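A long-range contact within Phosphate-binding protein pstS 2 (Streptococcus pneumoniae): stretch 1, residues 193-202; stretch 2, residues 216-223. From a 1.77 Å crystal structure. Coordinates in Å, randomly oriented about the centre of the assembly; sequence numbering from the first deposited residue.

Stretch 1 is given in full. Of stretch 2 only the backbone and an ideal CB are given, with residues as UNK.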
# COMPACT_ATOMS: atom_id res chain seq x y z
N SER A 193 2.41 7.32 9.00
CA SER A 193 3.74 6.70 9.14
C SER A 193 4.64 7.49 10.12
O SER A 193 5.25 6.88 11.01
CB SER A 193 4.41 6.59 7.77
OG SER A 193 3.71 5.71 6.90
N SER A 194 4.69 8.83 9.99
CA SER A 194 5.52 9.67 10.85
C SER A 194 5.13 9.51 12.31
O SER A 194 6.02 9.33 13.16
CB SER A 194 5.44 11.14 10.43
OG SER A 194 6.08 11.29 9.17
N ALA A 195 3.80 9.48 12.61
CA ALA A 195 3.30 9.32 13.99
C ALA A 195 3.64 7.92 14.56
O ALA A 195 3.99 7.83 15.73
CB ALA A 195 1.80 9.57 14.06
N GLY A 196 3.65 6.90 13.71
CA GLY A 196 4.03 5.54 14.10
C GLY A 196 5.51 5.46 14.49
O GLY A 196 5.86 4.86 15.51
N ILE A 197 6.38 6.06 13.66
CA ILE A 197 7.83 6.07 13.95
C ILE A 197 8.08 6.78 15.30
O ILE A 197 8.79 6.26 16.16
CB ILE A 197 8.60 6.78 12.78
CG1 ILE A 197 8.54 5.91 11.52
CG2 ILE A 197 10.07 7.08 13.18
CD1 ILE A 197 8.83 6.65 10.23
N THR A 198 7.47 7.97 15.47
CA THR A 198 7.60 8.76 16.70
C THR A 198 7.13 7.94 17.93
O THR A 198 7.83 7.91 18.95
CB THR A 198 6.85 10.07 16.55
OG1 THR A 198 7.49 10.84 15.52
CG2 THR A 198 6.81 10.89 17.85
N ALA A 199 5.98 7.24 17.81
CA ALA A 199 5.40 6.44 18.89
C ALA A 199 6.36 5.34 19.31
O ALA A 199 6.54 5.12 20.51
CB ALA A 199 4.06 5.85 18.45
N VAL A 200 7.04 4.70 18.34
CA VAL A 200 7.99 3.63 18.67
C VAL A 200 9.19 4.24 19.43
O VAL A 200 9.58 3.72 20.47
CB VAL A 200 8.45 2.84 17.42
CG1 VAL A 200 9.64 1.94 17.73
CG2 VAL A 200 7.30 2.01 16.85
N LYS A 201 9.74 5.34 18.93
CA LYS A 201 10.90 5.98 19.57
C LYS A 201 10.56 6.51 20.97
O LYS A 201 11.36 6.34 21.89
CB LYS A 201 11.44 7.12 18.70
CG LYS A 201 11.95 6.61 17.35
CD LYS A 201 12.70 7.71 16.61
CE LYS A 201 13.31 7.12 15.36
NZ LYS A 201 14.25 8.07 14.72
N GLU A 202 9.34 7.06 21.16
CA GLU A 202 8.84 7.60 22.43
C GLU A 202 8.34 6.49 23.39
O GLU A 202 8.03 6.78 24.54
CB GLU A 202 7.73 8.63 22.18
CG GLU A 202 8.30 9.91 21.60
CD GLU A 202 7.35 11.08 21.41
OE1 GLU A 202 6.15 10.95 21.75
OE2 GLU A 202 7.81 12.13 20.90
N UNK A 216 16.83 8.37 6.38
CA UNK A 216 17.97 8.04 7.27
C UNK A 216 17.72 8.52 8.71
O UNK A 216 18.02 7.77 9.65
CB UNK A 216 19.26 8.67 6.73
N UNK A 217 17.10 9.71 8.91
CA UNK A 217 16.82 10.23 10.26
C UNK A 217 15.78 9.34 10.98
O UNK A 217 15.95 9.01 12.17
CB UNK A 217 16.32 11.67 10.18
N UNK A 218 14.70 8.96 10.28
CA UNK A 218 13.65 8.11 10.88
C UNK A 218 14.21 6.75 11.28
O UNK A 218 13.89 6.26 12.36
CB UNK A 218 12.49 7.92 9.91
N UNK A 219 15.06 6.17 10.43
CA UNK A 219 15.65 4.85 10.65
C UNK A 219 16.60 4.73 11.83
O UNK A 219 16.85 3.62 12.30
CB UNK A 219 16.40 4.43 9.39
N UNK A 220 17.16 5.87 12.32
CA UNK A 220 18.11 5.87 13.44
C UNK A 220 17.50 5.22 14.68
O UNK A 220 16.41 5.62 15.10
CB UNK A 220 18.55 7.30 13.76
N UNK A 221 18.17 4.19 15.22
CA UNK A 221 17.79 3.42 16.42
C UNK A 221 16.68 2.39 16.13
O UNK A 221 16.28 1.69 17.05
CB UNK A 221 17.33 4.37 17.52
N UNK A 222 16.19 2.31 14.88
CA UNK A 222 15.11 1.38 14.56
C UNK A 222 15.51 0.29 13.60
O UNK A 222 16.43 0.46 12.79
CB UNK A 222 13.92 2.15 13.97
N UNK A 223 14.73 -0.80 13.63
CA UNK A 223 14.78 -1.88 12.64
C UNK A 223 13.46 -1.79 11.87
O UNK A 223 12.42 -1.52 12.49
CB UNK A 223 14.98 -3.25 13.29

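Stretch 1 is a helix. Ile197 and Val200 point toward stretch 2; Lys201 starts sideways, but its end comes nearer. Ser194 lies at one end.

Position 216 has phi/psi of -54/-39, and its CB has nothing of stretch 1 within 5.5 Å. Many residues would fit, including proline. It is Pro216, without contact here.

Position 217 has helix-like angles, -66/-45, and its CB points sideways into open space. A polar or charged residue would suit. It is Glu217. Its main contribution is the backbone: Lys201 NZ gives a weak hydrogen bond to Glu217 O at 3.2 Å.

Position 218 lies closest to the helix, with its CA 6.9 Å from the CA of Ile197. Its CB points sideways, 3.9 Å from Ile197 CD1 and 5.1 Å from Lys201 NZ. An apolar side chain could cover the isoleucine. A longer polar one could do so with its carbons and bring a polar end near Ser194 OG. The residue is Glu218. Glu218 CD packs 3.5 Å from Ile197 CD1. Glu218 OE2 stays 4.0 Å from Ser194 OG, and a water spans the gap, its O donating to Glu218 OE2 at 2.7 Å and lying 3.2 Å from Ser194 OG. The backbone also serves: Lys201 NZ donates to Glu218 O at 3.0 Å, the shortest of its three bonds to stretch 2.

Position 219 points its ideal CB away, into free space. Its phi/psi of -66/-19 does not demand glycine, so small or polar residues would also fit. It is Gly219. It opens a type II turn, closed by a hydrogen bond from the backbone N of position 222 to Gly219 O at 3.0 Å.

Position 220, at -58/124, has its CB 4.5 Å from Lys201 NZ. An acidic or neutral polar residue might seem likely beside that amine. It is Lys220, whose extended side chain leads away. Lys201 NZ gives a weak hydrogen bond to Lys220 O at 3.3 Å.

Position 221 has a positive phi of 77°, which favours glycine, asparagine or aspartate. Its CB points toward stretch 1, 5.3 Å from Lys201 CE, which leaves room for a small or polar side chain. It is Ser221. Ser221 OG turns back to Lys220 O in a very short 2.5 Å hydrogen bond.

Position 222 points its CB toward stretch 1, where Ile197, Val200 and the Lys201 carbons lie. A medium-sized apolar residue suits this surface: leucine, isoleucine or methionine. It is Leu222. Leu222 CD1 lies 4.0 Å from Ile197 CG2 and 3.9 Å from Lys201 CE; Leu222 CD2 lies 3.8 Å from Val200 CG1.

Position 223 is extended and out of reach, so the contact sets little preference. It is Thr223.

Stretch 2, residues 216-223: PEEGKSLT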
# COMPACT_ATOMS: atom_id res chain seq x y z
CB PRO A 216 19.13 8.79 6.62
CG PRO A 216 18.77 8.83 5.16
CD PRO A 216 17.29 9.07 5.15
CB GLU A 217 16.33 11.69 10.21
CG GLU A 217 16.33 12.38 11.57
CD GLU A 217 15.90 13.83 11.65
OE1 GLU A 217 15.95 14.55 10.62
OE2 GLU A 217 15.56 14.27 12.77
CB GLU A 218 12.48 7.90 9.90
CG GLU A 218 11.62 9.13 9.69
CD GLU A 218 10.68 9.05 8.50
OE1 GLU A 218 10.89 8.19 7.61
OE2 GLU A 218 9.70 9.82 8.49
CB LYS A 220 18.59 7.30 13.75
CG LYS A 220 19.98 7.34 14.37
CD LYS A 220 20.44 8.77 14.63
CE LYS A 220 21.73 8.82 15.42
NZ LYS A 220 22.31 10.19 15.45
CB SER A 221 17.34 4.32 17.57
OG SER A 221 16.02 4.81 17.40
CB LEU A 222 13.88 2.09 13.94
CG LEU A 222 13.25 3.23 14.73
CD1 LEU A 222 11.98 3.71 14.05
CD2 LEU A 222 12.97 2.81 16.16
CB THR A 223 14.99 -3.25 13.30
OG1 THR A 223 16.18 -3.22 14.10
CG2 THR A 223 15.11 -4.39 12.27
O HOH W 1 9.04 11.53 10.43
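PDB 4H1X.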